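Long-range contacts in putative polyphosphate kinase 2 (Pseudomonas aeruginosa PAO1, PDB 3CZP), which transfers phosphate from inorganic polyphosphate to AMP to make ADP, and to GMP less efficiently, in a magnesium-dependent reaction: residues E86-W91 with E397-Y402; G403-K408 with D488-A493. All coordinates share one frame; numbering follows the deposited sequence.

Contact 1: E86-W91 with E397-Y402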
loop_
_atom_site.group_PDB
_atom_site.type_symbol
_atom_site.label_atom_id
_atom_site.label_comp_id
_atom_site.label_asym_id
_atom_site.label_seq_id
_atom_site.Cartn_x
_atom_site.Cartn_y
_atom_site.Cartn_z
ATOM N N GLU A 86 2.188 -15.558 -2.431
ATOM C CA GLU A 86 3.329 -15.476 -3.369
ATOM C C GLU A 86 4.551 -14.678 -2.844
ATOM O O GLU A 86 5.516 -14.429 -3.585
ATOM C CB GLU A 86 2.861 -14.835 -4.675
ATOM C CG GLU A 86 1.854 -15.680 -5.459
ATOM C CD GLU A 86 2.330 -17.111 -5.715
ATOM O OE1 GLU A 86 3.566 -17.312 -5.854
ATOM O OE2 GLU A 86 1.468 -18.039 -5.763
ATOM N N ARG A 87 4.505 -14.329 -1.576
ATOM C CA ARG A 87 5.590 -13.625 -0.922
ATOM C C ARG A 87 6.014 -14.360 0.381
ATOM O O ARG A 87 5.274 -15.187 0.889
ATOM C CB ARG A 87 5.137 -12.199 -0.643
ATOM C CG ARG A 87 5.097 -11.339 -1.910
ATOM C CD ARG A 87 4.594 -9.956 -1.666
ATOM N NE ARG A 87 4.610 -9.146 -2.858
ATOM C CZ ARG A 87 3.744 -9.229 -3.862
ATOM N NH1 ARG A 87 2.802 -10.140 -3.868
ATOM N NH2 ARG A 87 3.915 -8.461 -4.910
ATOM N N PRO A 88 7.199 -14.040 0.937
ATOM C CA PRO A 88 7.580 -14.736 2.162
ATOM C C PRO A 88 6.558 -14.548 3.288
ATOM O O PRO A 88 5.841 -13.548 3.276
ATOM C CB PRO A 88 8.921 -14.133 2.511
ATOM C CG PRO A 88 9.422 -13.513 1.178
ATOM C CD PRO A 88 8.239 -13.093 0.472
ATOM N N PRO A 89 6.359 -15.592 4.114
ATOM C CA PRO A 89 5.320 -15.588 5.142
ATOM C C PRO A 89 5.239 -14.347 6.011
ATOM O O PRO A 89 4.145 -14.020 6.442
ATOM C CB PRO A 89 5.647 -16.818 6.021
ATOM C CG PRO A 89 6.814 -17.474 5.420
ATOM C CD PRO A 89 6.979 -16.933 4.028
ATOM N N GLN A 90 6.368 -13.727 6.301
ATOM C CA GLN A 90 6.432 -12.552 7.169
ATOM C C GLN A 90 5.813 -11.254 6.534
ATOM O O GLN A 90 5.302 -10.372 7.255
ATOM C CB GLN A 90 7.902 -12.282 7.560
ATOM C CG GLN A 90 8.010 -11.491 8.898
ATOM C CD GLN A 90 9.412 -11.410 9.464
ATOM O OE1 GLN A 90 10.152 -10.515 9.096
ATOM N NE2 GLN A 90 9.752 -12.296 10.438
ATOM N N TRP A 91 5.835 -11.175 5.206
ATOM C CA TRP A 91 5.382 -10.004 4.458
ATOM C C TRP A 91 3.978 -9.562 4.849
ATOM O O TRP A 91 3.702 -8.385 4.987
ATOM C CB TRP A 91 5.463 -10.333 2.968
ATOM C CG TRP A 91 5.115 -9.193 2.051
ATOM C CD1 TRP A 91 5.965 -8.204 1.582
ATOM C CD2 TRP A 91 3.853 -8.960 1.446
ATOM N NE1 TRP A 91 5.270 -7.359 0.758
ATOM C CE2 TRP A 91 3.978 -7.806 0.648
ATOM C CE3 TRP A 91 2.656 -9.658 1.431
ATOM C CZ2 TRP A 91 2.917 -7.318 -0.115
ATOM C CZ3 TRP A 91 1.604 -9.165 0.709
ATOM C CH2 TRP A 91 1.728 -8.014 -0.058
ATOM N N GLU A 397 17.657 -13.804 5.425
ATOM C CA GLU A 397 17.382 -15.225 5.653
ATOM C C GLU A 397 15.938 -15.590 5.420
ATOM O O GLU A 397 15.671 -16.657 4.877
ATOM C CB GLU A 397 17.794 -15.604 7.059
ATOM C CG GLU A 397 17.436 -16.979 7.468
ATOM C CD GLU A 397 17.833 -17.269 8.922
ATOM O OE1 GLU A 397 17.209 -16.669 9.849
ATOM O OE2 GLU A 397 18.775 -18.083 9.097
ATOM N N GLN A 398 15.010 -14.735 5.877
ATOM C CA GLN A 398 13.577 -14.903 5.587
ATOM C C GLN A 398 13.363 -14.973 4.061
ATOM O O GLN A 398 12.597 -15.779 3.565
ATOM C CB GLN A 398 12.705 -13.764 6.190
ATOM C CG GLN A 398 12.555 -13.635 7.754
ATOM C CD GLN A 398 11.836 -14.847 8.376
ATOM O OE1 GLN A 398 12.446 -15.601 9.152
ATOM N NE2 GLN A 398 10.540 -15.045 8.034
ATOM N N LEU A 399 14.006 -14.087 3.311
ATOM C CA LEU A 399 13.863 -14.033 1.864
ATOM C C LEU A 399 14.436 -15.353 1.248
ATOM O O LEU A 399 13.780 -16.019 0.455
ATOM C CB LEU A 399 14.573 -12.788 1.295
ATOM C CG LEU A 399 14.152 -11.377 1.733
ATOM C CD1 LEU A 399 15.004 -10.322 0.953
ATOM C CD2 LEU A 399 12.555 -11.170 1.597
ATOM N N SER A 400 15.659 -15.712 1.609
ATOM C CA SER A 400 16.316 -16.942 1.122
ATOM C C SER A 400 15.459 -18.187 1.354
ATOM O O SER A 400 15.317 -19.040 0.478
ATOM C CB SER A 400 17.659 -17.119 1.838
ATOM O OG SER A 400 18.404 -18.202 1.313
ATOM N N GLU A 401 14.921 -18.288 2.563
ATOM C CA GLU A 401 14.132 -19.433 2.978
ATOM C C GLU A 401 12.891 -19.631 2.126
ATOM O O GLU A 401 12.438 -20.752 1.920
ATOM C CB GLU A 401 13.773 -19.301 4.460
ATOM C CG GLU A 401 14.969 -19.685 5.337
ATOM C CD GLU A 401 14.693 -19.844 6.845
ATOM O OE1 GLU A 401 13.600 -19.482 7.367
ATOM O OE2 GLU A 401 15.650 -20.336 7.493
ATOM N N TYR A 402 12.339 -18.540 1.619
ATOM C CA TYR A 402 11.184 -18.606 0.748
ATOM C C TYR A 402 11.609 -18.904 -0.706
ATOM O O TYR A 402 10.788 -19.209 -1.531
ATOM C CB TYR A 402 10.366 -17.288 0.876
ATOM C CG TYR A 402 9.048 -17.366 0.154
ATOM C CD1 TYR A 402 8.007 -18.116 0.649
ATOM C CD2 TYR A 402 8.873 -16.730 -1.047
ATOM C CE1 TYR A 402 6.847 -18.185 -0.019
ATOM C CE2 TYR A 402 7.716 -16.839 -1.732
ATOM C CZ TYR A 402 6.692 -17.542 -1.207
ATOM O OH TYR A 402 5.500 -17.652 -1.929
HETATM O O HOH W 1 9.094 -14.654 5.890
#
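At the seam between the two fused PPK2 domains, the loop between helices 82-85 and 91-96 of the first domain lies against the last turns of helix 382-402 in the second. Y402 makes the largest contribution. Its CG stands anti to the backbone N (chi1 -172°), which lays the ring beneath the R87-P88 backbone: P88 CA sits over one face, 3.9 Å from the Y402 ring centroid and 21° off its normal, a CH-pi contact, and R87 O lies over the same face. P88 also meets the root of this side chain, CB to Y402 CB at 3.8 Å, while its CG reaches L399 CD2 at 3.9 Å. The phenol oxygen runs on past E86 to a hydrogen bond with L85 O. Farther along, the side-chain amides of Q90 and Q398 lie nearly parallel (6°) with no hydrogen bond between them. Instead a water accepts from Q90 N (2.9 Å) and from Q398 NE2 (2.6 Å), and Q90 OE1 turns to W94 NE1. P88, Q90 and L399 all touch W351 of helix 348-351, P88 and L399 also rest on I404 of strand 404-412, and helix 125-144 adjoins through F138 against Q90 and A134 against Q398.

Contact 2: G403-K408 with D488-A493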
loop_
_atom_site.group_PDB
_atom_site.type_symbol
_atom_site.label_atom_id
_atom_site.label_comp_id
_atom_site.label_asym_id
_atom_site.label_seq_id
_atom_site.Cartn_x
_atom_site.Cartn_y
_atom_site.Cartn_z
ATOM N N GLY A 403 12.908 -18.857 -1.014
ATOM C CA GLY A 403 13.421 -19.177 -2.382
ATOM C C GLY A 403 13.823 -17.923 -3.176
ATOM O O GLY A 403 14.080 -17.981 -4.370
ATOM N N ILE A 404 13.875 -16.772 -2.513
ATOM C CA ILE A 404 14.342 -15.548 -3.148
ATOM C C ILE A 404 15.845 -15.605 -3.226
ATOM O O ILE A 404 16.526 -15.903 -2.254
ATOM C CB ILE A 404 13.870 -14.258 -2.409
ATOM C CG1 ILE A 404 12.327 -14.309 -2.222
ATOM C CG2 ILE A 404 14.366 -13.026 -3.132
ATOM C CD1 ILE A 404 11.648 -12.999 -1.781
ATOM N N ILE A 405 16.341 -15.330 -4.427
ATOM C CA ILE A 405 17.761 -15.238 -4.728
ATOM C C ILE A 405 18.257 -13.844 -4.447
ATOM O O ILE A 405 17.874 -12.915 -5.099
ATOM C CB ILE A 405 18.008 -15.610 -6.200
ATOM C CG1 ILE A 405 17.423 -17.005 -6.501
ATOM C CG2 ILE A 405 19.527 -15.569 -6.566
ATOM C CD1 ILE A 405 17.417 -17.321 -7.964
ATOM N N VAL A 406 19.144 -13.701 -3.487
ATOM C CA VAL A 406 19.614 -12.402 -3.062
ATOM C C VAL A 406 21.094 -12.164 -3.483
ATOM O O VAL A 406 22.025 -12.911 -3.079
ATOM C CB VAL A 406 19.441 -12.286 -1.559
ATOM C CG1 VAL A 406 20.004 -10.984 -1.048
ATOM C CG2 VAL A 406 17.945 -12.499 -1.172
ATOM N N VAL A 407 21.298 -11.135 -4.308
ATOM C CA VAL A 407 22.627 -10.759 -4.775
ATOM C C VAL A 407 22.915 -9.325 -4.313
ATOM O O VAL A 407 22.036 -8.482 -4.402
ATOM C CB VAL A 407 22.702 -10.955 -6.306
ATOM C CG1 VAL A 407 24.098 -10.728 -6.779
ATOM C CG2 VAL A 407 22.305 -12.460 -6.668
ATOM N N LYS A 408 24.113 -9.059 -3.783
ATOM C CA LYS A 408 24.461 -7.757 -3.196
ATOM C C LYS A 408 25.800 -7.228 -3.733
ATOM O O LYS A 408 26.823 -7.896 -3.629
ATOM C CB LYS A 408 24.583 -7.913 -1.666
ATOM C CG LYS A 408 23.286 -8.234 -0.932
ATOM C CD LYS A 408 23.504 -8.229 0.578
ATOM C CE LYS A 408 24.299 -9.415 1.094
ATOM N NZ LYS A 408 24.292 -9.580 2.640
ATOM N N ASP A 488 25.551 -16.476 -12.070
ATOM C CA ASP A 488 26.115 -17.554 -11.196
ATOM C C ASP A 488 25.136 -17.863 -10.028
ATOM O O ASP A 488 24.946 -19.023 -9.659
ATOM C CB ASP A 488 27.470 -17.161 -10.570
ATOM C CG ASP A 488 28.595 -17.093 -11.562
ATOM O OD1 ASP A 488 28.442 -17.572 -12.710
ATOM O OD2 ASP A 488 29.666 -16.553 -11.165
ATOM N N ALA A 489 24.546 -16.817 -9.437
ATOM C CA ALA A 489 23.626 -16.985 -8.296
ATOM C C ALA A 489 22.322 -17.731 -8.660
ATOM O O ALA A 489 21.866 -18.590 -7.918
ATOM C CB ALA A 489 23.328 -15.631 -7.601
ATOM N N ILE A 490 21.727 -17.408 -9.798
ATOM C CA ILE A 490 20.533 -18.140 -10.303
ATOM C C ILE A 490 20.877 -19.600 -10.636
ATOM O O ILE A 490 20.183 -20.510 -10.212
ATOM C CB ILE A 490 19.919 -17.474 -11.554
ATOM C CG1 ILE A 490 19.453 -16.032 -11.265
ATOM C CG2 ILE A 490 18.746 -18.292 -12.068
ATOM C CD1 ILE A 490 19.090 -15.195 -12.541
ATOM N N GLU A 491 21.945 -19.848 -11.395
ATOM C CA GLU A 491 22.342 -21.231 -11.653
ATOM C C GLU A 491 22.549 -22.041 -10.359
ATOM O O GLU A 491 22.149 -23.202 -10.279
ATOM C CB GLU A 491 23.602 -21.264 -12.527
ATOM C CG GLU A 491 23.357 -20.699 -13.955
ATOM C CD GLU A 491 24.546 -20.905 -14.887
ATOM O OE1 GLU A 491 25.538 -21.548 -14.446
ATOM O OE2 GLU A 491 24.475 -20.426 -16.052
ATOM N N ALA A 492 23.191 -21.414 -9.365
ATOM C CA ALA A 492 23.463 -22.047 -8.099
ATOM C C ALA A 492 22.202 -22.503 -7.387
ATOM O O ALA A 492 22.151 -23.640 -6.849
ATOM C CB ALA A 492 24.252 -21.116 -7.189
ATOM N N ALA A 493 21.233 -21.586 -7.325
ATOM C CA ALA A 493 19.902 -21.826 -6.825
ATOM C C ALA A 493 19.259 -23.029 -7.510
ATOM O O ALA A 493 18.710 -23.905 -6.843
ATOM C CB ALA A 493 19.038 -20.599 -7.051
#
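I405 has its CG1 anti to the carbonyl carbon (chi1 -55°) and its chain extended beyond (chi2 170°), so CD1 is carried out to helix 475-496 while CG2, anti to the backbone N, is left as a second, shorter prong. I405 CD1 reaches between two residues one turn apart along one side of the helix, lying 3.8 Å from A493 CB and 4.0 Å from I490 CA. I405 CG2 meets A489 CB at 3.9 Å. Two residues on, V407 points the same way from the strand, and with CG1 anti to the backbone N it is V407 CG2 that touches A489 CB, at 3.5 Å, a methyl-methyl approach slightly inside normal packing distance. The A489 methyl is thus shared by both strand residues. I490 adds CG1, 4.1 Å from I405 CD1, and also packs on L287, L290 and I291 of helix 273-292; I405 and I490 both touch L301 of strand 300-307. Strand and helix segments run roughly antiparallel (151° between their directions), as a helix does on the face of a parallel sheet in this P-loop-type alpha/beta fold. The contact contains no hydrogen bond. The side chains meet through aliphatic carbon alone, so van der Waals fit and the burial of apolar surface are presumably what hold the segments together, and with only methyls at A489 and A493 facing the strand, the axes approach to 8.9 Å.

How the contacts relate
From the N terminus, the chain passes E86-W91 in the first PPK2 domain and runs through 305 residues, including the rest of that domain and much of the second, before contact 1 closes at E397-Y402. Contact 2 opens at the very next residue and closes a shorter loop of 79 residues within the second domain, so the two are in series, neither nested nor crossed. G403, in a Schellman motif with positive phi, ends helix 382-402 and leads into strand 404-412. Around this bend the contacts touch: L399 O and I404 N, 3.1 Å apart, probably form a hydrogen bond. Contact 1 thus joins domain to domain, whereas contact 2 ties a sheet strand to the C-terminal helix.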